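Local coordinates for protein nucleoside hydrolase, putative (Trypanosoma brucei, PDB 3FZ0) that belongs to the nucleoside hydrolase family, packs helices around a mixed beta sheet and holds a calcium ion in its metal site, at residues B[49-54]-B[100-105]; B[65-70]-B[104-109]; B[208-213]-B[338-343]; B[295-300]-B[342-347]. The protein carries 2 engineered substitutions. All blocks are in the same frame, centred on the assembly; numbering follows the deposited sequence.

Contact 1: residues B[49-54]-B[100-105]. Engineered in segment 100-105: Gln-100 (natural residue Lys).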
loop_
_atom_site.group_PDB
_atom_site.type_symbol
_atom_site.label_atom_id
_atom_site.label_comp_id
_atom_site.label_asym_id
_atom_site.label_seq_id
_atom_site.Cartn_x
_atom_site.Cartn_y
_atom_site.Cartn_z
ATOM N N GLY B 49 30.159 -9.759 8.507
ATOM C CA GLY B 49 30.037 -10.893 7.606
ATOM C C GLY B 49 31.370 -11.320 6.997
ATOM O O GLY B 49 31.755 -12.524 7.065
ATOM N N MET B 50 32.079 -10.341 6.422
ATOM C CA MET B 50 33.401 -10.553 5.890
ATOM C C MET B 50 34.301 -11.283 6.898
ATOM O O MET B 50 34.985 -12.253 6.535
ATOM C CB MET B 50 34.038 -9.229 5.455
ATOM C CG MET B 50 33.402 -8.612 4.221
ATOM S SD MET B 50 33.525 -9.591 2.714
ATOM C CE MET B 50 35.203 -9.241 2.197
ATOM N N GLU B 51 34.293 -10.829 8.152
ATOM C CA GLU B 51 35.096 -11.462 9.198
ATOM C C GLU B 51 34.680 -12.911 9.436
ATOM O O GLU B 51 35.539 -13.800 9.619
ATOM C CB GLU B 51 35.018 -10.671 10.495
ATOM C CG GLU B 51 35.609 -9.252 10.398
ATOM C CD GLU B 51 37.114 -9.221 10.055
ATOM O OE1 GLU B 51 37.889 -10.005 10.641
ATOM O OE2 GLU B 51 37.539 -8.397 9.215
ATOM N N ASN B 52 33.361 -13.156 9.398
ATOM C CA ASN B 52 32.824 -14.528 9.555
ATOM C C ASN B 52 33.268 -15.467 8.431
ATOM O O ASN B 52 33.816 -16.541 8.719
ATOM C CB ASN B 52 31.301 -14.526 9.711
ATOM C CG ASN B 52 30.835 -13.748 10.908
ATOM O OD1 ASN B 52 31.643 -13.305 11.746
ATOM N ND2 ASN B 52 29.518 -13.587 11.020
ATOM N N ILE B 53 33.072 -15.056 7.172
ATOM C CA ILE B 53 33.531 -15.837 6.023
ATOM C C ILE B 53 35.039 -16.122 6.124
ATOM O O ILE B 53 35.470 -17.257 5.922
ATOM C CB ILE B 53 33.181 -15.170 4.639
ATOM C CG1 ILE B 53 31.670 -15.120 4.384
ATOM C CG2 ILE B 53 33.838 -15.930 3.478
ATOM C CD1 ILE B 53 30.903 -16.407 4.732
ATOM N N GLY B 54 35.823 -15.117 6.499
ATOM C CA GLY B 54 37.249 -15.265 6.667
ATOM C C GLY B 54 37.601 -16.307 7.688
ATOM O O GLY B 54 38.524 -17.105 7.456
ATOM N N GLN B 100 43.296 -13.358 8.398
ATOM C CA GLN B 100 44.146 -12.499 7.569
ATOM C C GLN B 100 43.659 -12.481 6.112
ATOM O O GLN B 100 44.133 -11.698 5.293
ATOM C CB GLN B 100 45.598 -12.965 7.656
ATOM C CG GLN B 100 46.118 -13.072 9.096
ATOM C CD GLN B 100 46.532 -11.715 9.646
ATOM O OE1 GLN B 100 47.602 -11.188 9.311
ATOM N NE2 GLN B 100 45.685 -11.131 10.483
ATOM N N ARG B 101 42.683 -13.328 5.801
ATOM C CA ARG B 101 42.151 -13.419 4.458
ATOM C C ARG B 101 41.362 -12.161 4.044
ATOM O O ARG B 101 41.365 -11.781 2.858
ATOM C CB ARG B 101 41.302 -14.681 4.318
ATOM C CG ARG B 101 42.121 -15.929 4.109
ATOM C CD ARG B 101 41.304 -17.190 4.061
ATOM N NE ARG B 101 42.060 -18.230 4.727
ATOM C CZ ARG B 101 42.846 -19.114 4.126
ATOM N NH1 ARG B 101 42.951 -19.135 2.814
ATOM N NH2 ARG B 101 43.515 -19.988 4.844
ATOM N N VAL B 102 40.717 -11.509 5.013
ATOM C CA VAL B 102 39.822 -10.378 4.731
ATOM C C VAL B 102 40.522 -9.268 3.946
ATOM O O VAL B 102 40.036 -8.886 2.879
ATOM C CB VAL B 102 39.139 -9.802 6.011
ATOM C CG1 VAL B 102 38.330 -8.567 5.679
ATOM C CG2 VAL B 102 38.257 -10.829 6.666
ATOM N N ALA B 103 41.655 -8.776 4.459
ATOM C CA ALA B 103 42.415 -7.666 3.826
ATOM C C ALA B 103 42.938 -7.978 2.430
ATOM O O ALA B 103 43.147 -7.067 1.638
ATOM C CB ALA B 103 43.589 -7.200 4.719
ATOM N N LEU B 104 43.159 -9.261 2.148
ATOM C CA LEU B 104 43.665 -9.699 0.849
ATOM C C LEU B 104 42.616 -9.649 -0.245
ATOM O O LEU B 104 42.976 -9.708 -1.402
ATOM C CB LEU B 104 44.165 -11.143 0.906
ATOM C CG LEU B 104 45.303 -11.612 1.799
ATOM C CD1 LEU B 104 45.517 -13.164 1.643
ATOM C CD2 LEU B 104 46.556 -10.823 1.493
ATOM N N GLN B 105 41.338 -9.612 0.113
ATOM C CA GLN B 105 40.276 -9.768 -0.875
ATOM C C GLN B 105 40.212 -8.536 -1.757
ATOM O O GLN B 105 40.529 -7.456 -1.291
ATOM C CB GLN B 105 38.933 -10.024 -0.195
ATOM C CG GLN B 105 38.859 -11.306 0.579
ATOM C CD GLN B 105 39.538 -12.495 -0.119
ATOM O OE1 GLN B 105 39.070 -12.995 -1.134
ATOM N NE2 GLN B 105 40.631 -12.964 0.461
#
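Val-102 is the side chain that fills this contact: with CG1 anti to its backbone N (chi1 175°), it presents both methyls to the helix that carries residues 49-54. CG2 rests 3.6 Å from the backbone O of Met-50, while CG1 lies 4.3 Å from Met-50 CB. Glu-51 reaches in from the flank, bent at chi2 (-62°); it crosses the valine at about a right angle and brings OE2 to 3.6 Å from both Val-102 CG1 and CG2. Residues 49-54 belong to helix 46-60, the crossover helix of a beta-alpha-beta unit whose parallel strands are 32-39 and 66-68; the short, weakly bonded helix 101-104 lies against its flank. Without a side chain at Gly-54 the backbones close to 5.7 Å between Gly-54 CA and Arg-101 CA, Val-102 CG2 lying near where a CB would be. Arg-101 goes on to salt-bridge Asp-58 and Asp-63. One turn earlier, Met-50, bent at each of its three torsions, brings CE only to 4.5 Å from Gln-105 CB, a loose contact. Gln-105 folds back on its own turn: NE2 donates to Arg-101 O at 2.8 Å (171°), the oxygen in the glutamine's amide plane, NE2 above the carbonyl plane.

Contact 2: residues B[65-70]-B[104-109]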
loop_
_atom_site.group_PDB
_atom_site.type_symbol
_atom_site.label_atom_id
_atom_site.label_comp_id
_atom_site.label_asym_id
_atom_site.label_seq_id
_atom_site.Cartn_x
_atom_site.Cartn_y
_atom_site.Cartn_z
ATOM N N PRO B 65 37.666 -16.696 -3.226
ATOM C CA PRO B 65 37.559 -15.258 -3.022
ATOM C C PRO B 65 36.185 -14.835 -2.502
ATOM O O PRO B 65 35.166 -15.447 -2.876
ATOM C CB PRO B 65 37.829 -14.678 -4.423
ATOM C CG PRO B 65 37.491 -15.754 -5.364
ATOM C CD PRO B 65 37.555 -17.074 -4.642
ATOM N N PHE B 66 36.159 -13.818 -1.631
ATOM C CA PHE B 66 34.901 -13.290 -1.095
ATOM C C PHE B 66 34.804 -11.756 -1.187
ATOM O O PHE B 66 35.828 -11.050 -1.179
ATOM C CB PHE B 66 34.555 -13.840 0.299
ATOM C CG PHE B 66 35.656 -13.679 1.333
ATOM C CD1 PHE B 66 35.494 -12.801 2.391
ATOM C CD2 PHE B 66 36.826 -14.440 1.266
ATOM C CE1 PHE B 66 36.474 -12.665 3.342
ATOM C CE2 PHE B 66 37.820 -14.301 2.217
ATOM C CZ PHE B 66 37.657 -13.421 3.255
ATOM N N PHE B 67 33.572 -11.246 -1.313
ATOM C CA PHE B 67 33.373 -9.866 -1.732
ATOM C C PHE B 67 32.321 -9.130 -0.913
ATOM O O PHE B 67 31.286 -9.740 -0.543
ATOM C CB PHE B 67 33.004 -9.853 -3.208
ATOM C CG PHE B 67 34.027 -10.535 -4.085
ATOM C CD1 PHE B 67 33.988 -11.919 -4.286
ATOM C CD2 PHE B 67 35.028 -9.792 -4.703
ATOM C CE1 PHE B 67 34.941 -12.550 -5.074
ATOM C CE2 PHE B 67 35.994 -10.418 -5.517
ATOM C CZ PHE B 67 35.943 -11.799 -5.694
ATOM N N ARG B 68 32.594 -7.848 -0.606
ATOM C CA ARG B 68 31.652 -6.995 0.136
ATOM C C ARG B 68 30.530 -6.564 -0.793
ATOM O O ARG B 68 30.793 -6.018 -1.878
ATOM C CB ARG B 68 32.354 -5.760 0.738
ATOM C CG ARG B 68 33.688 -6.072 1.452
ATOM C CD ARG B 68 34.473 -4.834 1.951
ATOM N NE ARG B 68 35.630 -5.233 2.772
ATOM C CZ ARG B 68 35.585 -5.402 4.095
ATOM N NH1 ARG B 68 34.452 -5.192 4.756
ATOM N NH2 ARG B 68 36.661 -5.778 4.761
ATOM N N GLY B 69 29.291 -6.800 -0.348
ATOM C CA GLY B 69 28.101 -6.406 -1.079
ATOM C C GLY B 69 27.345 -5.265 -0.405
ATOM O O GLY B 69 27.945 -4.437 0.283
ATOM N N ALA B 70 26.032 -5.216 -0.626
ATOM C CA ALA B 70 25.189 -4.122 -0.175
ATOM C C ALA B 70 25.043 -4.093 1.339
ATOM O O ALA B 70 24.878 -5.142 1.978
ATOM C CB ALA B 70 23.823 -4.233 -0.819
ATOM N N LEU B 104 43.159 -9.261 2.148
ATOM C CA LEU B 104 43.665 -9.699 0.849
ATOM C C LEU B 104 42.616 -9.649 -0.245
ATOM O O LEU B 104 42.976 -9.708 -1.402
ATOM C CB LEU B 104 44.165 -11.143 0.906
ATOM C CG LEU B 104 45.303 -11.612 1.799
ATOM C CD1 LEU B 104 45.517 -13.164 1.643
ATOM C CD2 LEU B 104 46.556 -10.823 1.493
ATOM N N GLN B 105 41.338 -9.612 0.113
ATOM C CA GLN B 105 40.276 -9.768 -0.875
ATOM C C GLN B 105 40.212 -8.536 -1.757
ATOM O O GLN B 105 40.529 -7.456 -1.291
ATOM C CB GLN B 105 38.933 -10.024 -0.195
ATOM C CG GLN B 105 38.859 -11.306 0.579
ATOM C CD GLN B 105 39.538 -12.495 -0.119
ATOM O OE1 GLN B 105 39.070 -12.995 -1.134
ATOM N NE2 GLN B 105 40.631 -12.964 0.461
ATOM N N PRO B 106 39.843 -8.701 -3.042
ATOM C CA PRO B 106 39.612 -7.578 -3.997
ATOM C C PRO B 106 38.520 -6.596 -3.563
ATOM O O PRO B 106 37.604 -6.985 -2.851
ATOM C CB PRO B 106 39.193 -8.297 -5.283
ATOM C CG PRO B 106 39.802 -9.710 -5.153
ATOM C CD PRO B 106 39.641 -10.023 -3.680
ATOM N N LYS B 107 38.615 -5.344 -4.004
ATOM C CA LYS B 107 37.655 -4.291 -3.612
ATOM C C LYS B 107 36.292 -4.340 -4.294
ATOM O O LYS B 107 35.288 -3.836 -3.746
ATOM C CB LYS B 107 38.267 -2.900 -3.772
ATOM C CG LYS B 107 39.546 -2.685 -2.940
ATOM C CD LYS B 107 39.336 -2.835 -1.411
ATOM C CE LYS B 107 40.686 -2.803 -0.665
ATOM N NZ LYS B 107 40.649 -3.626 0.583
ATOM N N ARG B 108 36.258 -4.931 -5.477
ATOM C CA ARG B 108 35.017 -5.142 -6.224
ATOM C C ARG B 108 33.735 -5.339 -5.356
ATOM O O ARG B 108 33.691 -6.227 -4.516
ATOM C CB ARG B 108 35.228 -6.353 -7.151
ATOM C CG ARG B 108 34.485 -6.250 -8.462
ATOM C CD ARG B 108 34.776 -7.413 -9.383
ATOM N NE ARG B 108 36.104 -7.272 -9.961
ATOM C CZ ARG B 108 37.131 -8.060 -9.649
ATOM N NH1 ARG B 108 36.993 -9.095 -8.799
ATOM N NH2 ARG B 108 38.290 -7.823 -10.221
ATOM N N HIS B 109 32.716 -4.498 -5.565
ATOM C CA HIS B 109 31.362 -4.762 -5.055
ATOM C C HIS B 109 30.937 -6.181 -5.470
ATOM O O HIS B 109 31.242 -6.636 -6.586
ATOM C CB HIS B 109 30.353 -3.725 -5.593
ATOM C CG HIS B 109 29.035 -3.690 -4.853
ATOM N ND1 HIS B 109 28.102 -4.706 -4.936
ATOM C CD2 HIS B 109 28.491 -2.751 -4.036
ATOM C CE1 HIS B 109 27.053 -4.408 -4.188
ATOM N NE2 HIS B 109 27.264 -3.229 -3.630
#
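The backbones of residues 65-70 and 105-109 run in broadly the same direction, 34° apart, with CA atoms 6.4 Å apart at Phe-66 and Gln-105 and 5.4 Å at Gly-69 and His-109. Strand 66-68 is an outermost strand of the chain's mixed sheet, and the loop beside it leads into helix 110-120. The Gln-105 amide stacks on the Phe-66 ring, their planes 9° apart, and Gln-105 CG sits over the ring centre in a CH-pi contact, 3.6 Å from the centroid. The ring is placed by Phe-66 CG taking the crowded position between N and the carbonyl carbon (chi1 53°). Phe-66 N donates to Gln-105 OE1 at 3.1 Å, from above the carbonyl plane. With NE2 also held by Arg-101 O, the stack keeps the amide flat and the two bonds fix its rotation. Helix 46-60 also packs on Phe-66. Phe-67 CE2 meets Pro-106 CB at 3.8 Å. Arg-108 runs alongside Phe-67, its NH1 salt-bridged to Glu-113. His-109 N-caps helix 110-120, ND1 bonding Ala-111 N, while one face of its imidazole receives Gly-69 CA, 4.2 Å from the centroid. At its backbone, His-109 CA makes a CA-H...O contact with Arg-68 O at 3.5 Å.

Contact 3: residues B[208-213]-B[338-343]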
loop_
_atom_site.group_PDB
_atom_site.type_symbol
_atom_site.label_atom_id
_atom_site.label_comp_id
_atom_site.label_asym_id
_atom_site.label_seq_id
_atom_site.Cartn_x
_atom_site.Cartn_y
_atom_site.Cartn_z
ATOM N N TRP B 208 10.612 -20.995 4.228
ATOM C CA TRP B 208 10.672 -21.267 5.657
ATOM C C TRP B 208 10.043 -22.612 6.074
ATOM O O TRP B 208 10.708 -23.425 6.746
ATOM C CB TRP B 208 10.036 -20.096 6.416
ATOM C CG TRP B 208 9.838 -20.299 7.899
ATOM C CD1 TRP B 208 8.639 -20.326 8.557
ATOM C CD2 TRP B 208 10.849 -20.460 8.899
ATOM N NE1 TRP B 208 8.842 -20.485 9.880
ATOM C CE2 TRP B 208 10.184 -20.573 10.137
ATOM C CE3 TRP B 208 12.252 -20.541 8.871
ATOM C CZ2 TRP B 208 10.879 -20.785 11.371
ATOM C CZ3 TRP B 208 12.952 -20.729 10.096
ATOM C CH2 TRP B 208 12.260 -20.855 11.321
ATOM N N GLU B 209 8.795 -22.853 5.681
ATOM C CA GLU B 209 8.053 -24.040 6.148
ATOM C C GLU B 209 8.678 -25.342 5.673
ATOM O O GLU B 209 8.767 -26.286 6.413
ATOM C CB GLU B 209 6.569 -23.993 5.764
ATOM C CG GLU B 209 5.787 -22.828 6.408
ATOM C CD GLU B 209 5.804 -21.536 5.573
ATOM O OE1 GLU B 209 6.729 -21.368 4.758
ATOM O OE2 GLU B 209 4.891 -20.684 5.726
ATOM N N VAL B 210 9.184 -25.389 4.458
ATOM C CA VAL B 210 9.841 -26.612 4.041
ATOM C C VAL B 210 11.137 -26.845 4.820
ATOM O O VAL B 210 11.507 -28.001 5.040
ATOM C CB VAL B 210 10.042 -26.695 2.504
ATOM C CG1 VAL B 210 11.199 -25.815 2.040
ATOM C CG2 VAL B 210 10.253 -28.122 2.108
ATOM N N THR B 211 11.806 -25.784 5.268
ATOM C CA THR B 211 13.022 -25.981 6.086
ATOM C C THR B 211 12.662 -26.376 7.514
ATOM O O THR B 211 13.331 -27.216 8.113
ATOM C CB THR B 211 14.029 -24.814 6.010
ATOM O OG1 THR B 211 13.502 -23.679 6.701
ATOM C CG2 THR B 211 14.339 -24.441 4.520
ATOM N N VAL B 212 11.577 -25.820 8.052
ATOM C CA VAL B 212 11.100 -26.245 9.357
ATOM C C VAL B 212 10.785 -27.763 9.351
ATOM O O VAL B 212 10.985 -28.473 10.369
ATOM C CB VAL B 212 9.850 -25.442 9.788
ATOM C CG1 VAL B 212 9.198 -26.047 11.097
ATOM C CG2 VAL B 212 10.219 -23.977 9.977
ATOM N N ASN B 213 10.291 -28.231 8.199
ATOM C CA ASN B 213 9.915 -29.621 7.992
ATOM C C ASN B 213 11.091 -30.569 7.809
ATOM O O ASN B 213 10.918 -31.787 7.791
ATOM C CB ASN B 213 9.026 -29.738 6.768
ATOM C CG ASN B 213 8.372 -31.105 6.668
ATOM O OD1 ASN B 213 8.606 -31.863 5.716
ATOM N ND2 ASN B 213 7.586 -31.445 7.682
ATOM N N ASN B 338 9.375 -22.500 -8.679
ATOM C CA ASN B 338 9.114 -23.828 -8.131
ATOM C C ASN B 338 9.146 -23.758 -6.612
ATOM O O ASN B 338 10.194 -23.552 -6.017
ATOM C CB ASN B 338 10.124 -24.841 -8.661
ATOM C CG ASN B 338 9.697 -26.299 -8.428
ATOM O OD1 ASN B 338 8.507 -26.630 -8.443
ATOM N ND2 ASN B 338 10.683 -27.174 -8.215
ATOM N N VAL B 339 7.975 -23.868 -6.001
ATOM C CA VAL B 339 7.827 -23.760 -4.549
ATOM C C VAL B 339 8.119 -25.144 -3.995
ATOM O O VAL B 339 7.348 -26.071 -4.258
ATOM C CB VAL B 339 6.388 -23.289 -4.163
ATOM C CG1 VAL B 339 6.221 -23.225 -2.667
ATOM C CG2 VAL B 339 6.106 -21.923 -4.815
ATOM N N ILE B 340 9.246 -25.288 -3.285
ATOM C CA ILE B 340 9.650 -26.570 -2.714
ATOM C C ILE B 340 8.802 -26.841 -1.453
ATOM O O ILE B 340 8.796 -26.018 -0.531
ATOM C CB ILE B 340 11.148 -26.566 -2.325
ATOM C CG1 ILE B 340 12.040 -25.966 -3.440
ATOM C CG2 ILE B 340 11.588 -27.950 -1.880
ATOM C CD1 ILE B 340 12.022 -26.696 -4.788
ATOM N N THR B 341 8.110 -27.986 -1.397
ATOM C CA THR B 341 7.197 -28.252 -0.280
ATOM C C THR B 341 7.586 -29.430 0.600
ATOM O O THR B 341 7.110 -29.524 1.725
ATOM C CB THR B 341 5.725 -28.380 -0.711
ATOM O OG1 THR B 341 5.598 -29.448 -1.646
ATOM C CG2 THR B 341 5.211 -27.044 -1.364
ATOM N N LYS B 342 8.429 -30.319 0.077
ATOM C CA LYS B 342 9.067 -31.366 0.865
ATOM C C LYS B 342 10.493 -31.721 0.426
ATOM O O LYS B 342 10.739 -32.007 -0.749
ATOM C CB LYS B 342 8.231 -32.647 0.940
ATOM C CG LYS B 342 8.790 -33.556 2.029
ATOM C CD LYS B 342 7.828 -34.582 2.488
ATOM C CE LYS B 342 8.446 -35.484 3.618
ATOM N NZ LYS B 342 8.569 -34.781 4.946
ATOM N N VAL B 343 11.396 -31.712 1.403
ATOM C CA VAL B 343 12.779 -32.133 1.246
ATOM C C VAL B 343 13.050 -33.420 2.011
ATOM O O VAL B 343 12.534 -33.622 3.120
ATOM C CB VAL B 343 13.754 -31.025 1.675
ATOM C CG1 VAL B 343 15.181 -31.543 1.825
ATOM C CG2 VAL B 343 13.731 -29.889 0.628
HETATM O O HOH W 1 10.801 -30.821 4.188
HETATM O O HOH W 2 11.175 -33.842 5.347
#
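Helix 208-212, which follows sheet strand 203-206 almost at once, lies along the neighbouring strand 337-343, their axes 7.5 Å apart and 11° from parallel. Where they meet, the strand carries a classic beta bulge, Thr-341 and Lys-342 both facing Asp-298 of the next strand. Val-210 drives into this irregular backbone. Its CG1 takes the crowded position between N and the carbonyl carbon (chi1 77°), so CG2, anti to N, points at the strand and comes within 3.3 Å of Thr-341 C. Its CB lies 3.3 Å from Ile-340 O, and CG2 also touches the CG2 methyls of Ile-340 and Val-343. At Asn-213 the contact turns polar. Lys-342 is extended until its last torsion bends NZ round to donate to Asn-213 OD1 at 3.0 Å, in the amide plane and on a lone pair. Two waters stitch the rest. Val-343 N donates to water 1 at 3.0 Å, which bonds Val-210 O and Asn-213 OD1. Water 2 accepts from Lys-342 NZ at 2.8 Å and bonds Asn-213 O. It also bonds Val-343 O, 2.6 Å from water 2. The ammonium charge would probably polarise the Asn-213 amide and water 2, and the waters link the two backbones.

Contact 4: residues B[295-300]-B[342-347]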
loop_
_atom_site.group_PDB
_atom_site.type_symbol
_atom_site.label_atom_id
_atom_site.label_comp_id
_atom_site.label_asym_id
_atom_site.label_seq_id
_atom_site.Cartn_x
_atom_site.Cartn_y
_atom_site.Cartn_z
ATOM N N SER B 295 16.811 -34.587 -3.693
ATOM C CA SER B 295 16.338 -34.339 -2.324
ATOM C C SER B 295 14.973 -33.651 -2.267
ATOM O O SER B 295 14.375 -33.599 -1.201
ATOM C CB SER B 295 17.340 -33.503 -1.532
ATOM O OG SER B 295 17.265 -32.144 -1.934
ATOM N N VAL B 296 14.516 -33.106 -3.396
ATOM C CA VAL B 296 13.213 -32.482 -3.465
ATOM C C VAL B 296 12.205 -33.608 -3.646
ATOM O O VAL B 296 12.129 -34.201 -4.693
ATOM C CB VAL B 296 13.134 -31.427 -4.629
ATOM C CG1 VAL B 296 11.699 -30.933 -4.870
ATOM C CG2 VAL B 296 14.084 -30.258 -4.385
ATOM N N LEU B 297 11.446 -33.909 -2.610
ATOM C CA LEU B 297 10.418 -34.953 -2.683
ATOM C C LEU B 297 9.096 -34.434 -3.255
ATOM O O LEU B 297 8.345 -35.190 -3.870
ATOM C CB LEU B 297 10.194 -35.618 -1.314
ATOM C CG LEU B 297 11.344 -36.501 -0.774
ATOM C CD1 LEU B 297 11.008 -37.135 0.607
ATOM C CD2 LEU B 297 11.860 -37.584 -1.821
ATOM N N ASP B 298 8.824 -33.145 -3.050
ATOM C CA ASP B 298 7.572 -32.538 -3.483
ATOM C C ASP B 298 7.765 -31.059 -3.728
ATOM O O ASP B 298 8.504 -30.384 -2.984
ATOM C CB ASP B 298 6.474 -32.751 -2.436
ATOM C CG ASP B 298 5.088 -32.815 -3.042
ATOM O OD1 ASP B 298 4.890 -32.482 -4.250
ATOM O OD2 ASP B 298 4.166 -33.187 -2.293
ATOM N N SER B 299 7.116 -30.562 -4.783
ATOM C CA SER B 299 7.113 -29.137 -5.099
ATOM C C SER B 299 5.926 -28.743 -5.984
ATOM O O SER B 299 5.175 -29.590 -6.473
ATOM C CB SER B 299 8.442 -28.710 -5.729
ATOM O OG SER B 299 8.671 -29.360 -6.946
ATOM N N PHE B 300 5.747 -27.436 -6.151
ATOM C CA PHE B 300 4.634 -26.905 -6.904
ATOM C C PHE B 300 5.093 -25.734 -7.780
ATOM O O PHE B 300 5.448 -24.655 -7.279
ATOM C CB PHE B 300 3.467 -26.511 -5.982
ATOM C CG PHE B 300 2.243 -26.052 -6.734
ATOM C CD1 PHE B 300 1.562 -26.933 -7.587
ATOM C CD2 PHE B 300 1.789 -24.738 -6.624
ATOM C CE1 PHE B 300 0.422 -26.505 -8.331
ATOM C CE2 PHE B 300 0.649 -24.308 -7.357
ATOM C CZ PHE B 300 -0.034 -25.185 -8.204
ATOM N N LYS B 342 8.429 -30.319 0.077
ATOM C CA LYS B 342 9.067 -31.366 0.865
ATOM C C LYS B 342 10.493 -31.721 0.426
ATOM O O LYS B 342 10.739 -32.007 -0.749
ATOM C CB LYS B 342 8.231 -32.647 0.940
ATOM C CG LYS B 342 8.790 -33.556 2.029
ATOM C CD LYS B 342 7.828 -34.582 2.488
ATOM C CE LYS B 342 8.446 -35.484 3.618
ATOM N NZ LYS B 342 8.569 -34.781 4.946
ATOM N N VAL B 343 11.396 -31.712 1.403
ATOM C CA VAL B 343 12.779 -32.133 1.246
ATOM C C VAL B 343 13.050 -33.420 2.011
ATOM O O VAL B 343 12.534 -33.622 3.120
ATOM C CB VAL B 343 13.754 -31.025 1.675
ATOM C CG1 VAL B 343 15.181 -31.543 1.825
ATOM C CG2 VAL B 343 13.731 -29.889 0.628
ATOM N N ASP B 344 13.867 -34.288 1.404
ATOM C CA ASP B 344 14.233 -35.598 1.960
ATOM C C ASP B 344 15.091 -35.371 3.199
ATOM O O ASP B 344 16.253 -34.989 3.077
ATOM C CB ASP B 344 15.008 -36.375 0.907
ATOM C CG ASP B 344 15.267 -37.809 1.296
ATOM O OD1 ASP B 344 15.517 -38.118 2.487
ATOM O OD2 ASP B 344 15.246 -38.658 0.378
ATOM N N ASN B 345 14.503 -35.564 4.382
ATOM C CA ASN B 345 15.226 -35.353 5.661
ATOM C C ASN B 345 16.461 -36.258 5.813
ATOM O O ASN B 345 17.516 -35.822 6.221
ATOM C CB ASN B 345 14.322 -35.516 6.896
ATOM C CG ASN B 345 14.985 -34.983 8.153
ATOM O OD1 ASN B 345 15.417 -33.816 8.185
ATOM N ND2 ASN B 345 15.127 -35.837 9.174
ATOM N N GLU B 346 16.284 -37.519 5.456
ATOM C CA GLU B 346 17.341 -38.509 5.458
ATOM C C GLU B 346 18.579 -38.044 4.639
ATOM O O GLU B 346 19.698 -38.113 5.138
ATOM C CB GLU B 346 16.763 -39.831 4.959
ATOM C CG GLU B 346 17.600 -41.064 5.263
ATOM C CD GLU B 346 16.724 -42.328 5.480
ATOM O OE1 GLU B 346 15.472 -42.186 5.667
ATOM O OE2 GLU B 346 17.299 -43.465 5.492
ATOM N N MET B 347 18.362 -37.521 3.419
ATOM C CA MET B 347 19.468 -37.030 2.587
ATOM C C MET B 347 20.114 -35.800 3.201
ATOM O O MET B 347 21.333 -35.621 3.083
ATOM C CB MET B 347 19.014 -36.688 1.178
ATOM C CG MET B 347 19.048 -37.821 0.205
ATOM S SD MET B 347 18.712 -37.274 -1.486
ATOM C CE MET B 347 19.861 -35.958 -1.648
#
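Backbone hydrogen bonds carry most of this antiparallel pairing. Lys-342 N donates to Asp-298 O at 3.1 Å, and Lys-342 O is gripped twice in return, by Leu-297 N at 2.8 Å from above the carbonyl plane and by Asp-298 N at 3.2 Å in that plane, on a lone pair. Leu-297 and Asp-298 both face Lys-342, a classic beta bulge, which shifts the register by one between the hydrogen-bonded pair Asp-298 with Lys-342 and the non-hydrogen-bonded pair Val-296 with Val-343. Beyond the bulge Asp-344 N donates to Ser-295 O at 2.7 Å, nearly straight (161°). The same oxygen receives a CA-H...O contact from Val-343 CA at 3.3 Å. Capping comes next: Asp-344, with CG anti to its backbone N (chi1 -172°), is the N-cap of helix 345-356, and its OD1 accepts from Met-347 N at 3.1 Å, met from above the carboxylate plane. Among van der Waals contacts, Leu-297 crosses the aspartate obliquely, CD1 resting 3.8 Å from Asp-344 CA, and Met-347, bent at chi3, lays its CE methyl 3.5 Å from Ser-295 CB. Asp-298 and Lys-342 put their CB atoms together on one face of the sheet; Val-296 and Val-343 share the other, where Val-289 of helix 282-291 packs on both, while strand 337-343 lies between 296-306 and 203-206.

The four contacts form two pairs on opposite sides of the chain's centre, contacts 1 and 4 having centres about 34 Å apart. Contacts 1 and 2 share Leu-104 and Gln-105 and join helix 46-60, strand 66-68, outermost in this chain's sheet, and the 100-109 segment. Contacts 3 and 4 share Lys-342 and Val-343, hence strand 337-343, near the other end of that sheet. All four are partly buried; contact 1 has no exposed touching residue, contact 2 one, contacts 3 and 4 two and three. Chemistry differs with place: methyl packing dominates contact 1, an amide-ring stack and a single cross-segment hydrogen bond contact 2, valine packing plus two bridging waters and a lysine-asparagine hydrogen bond contact 3, and bulged sheet pairing contact 4.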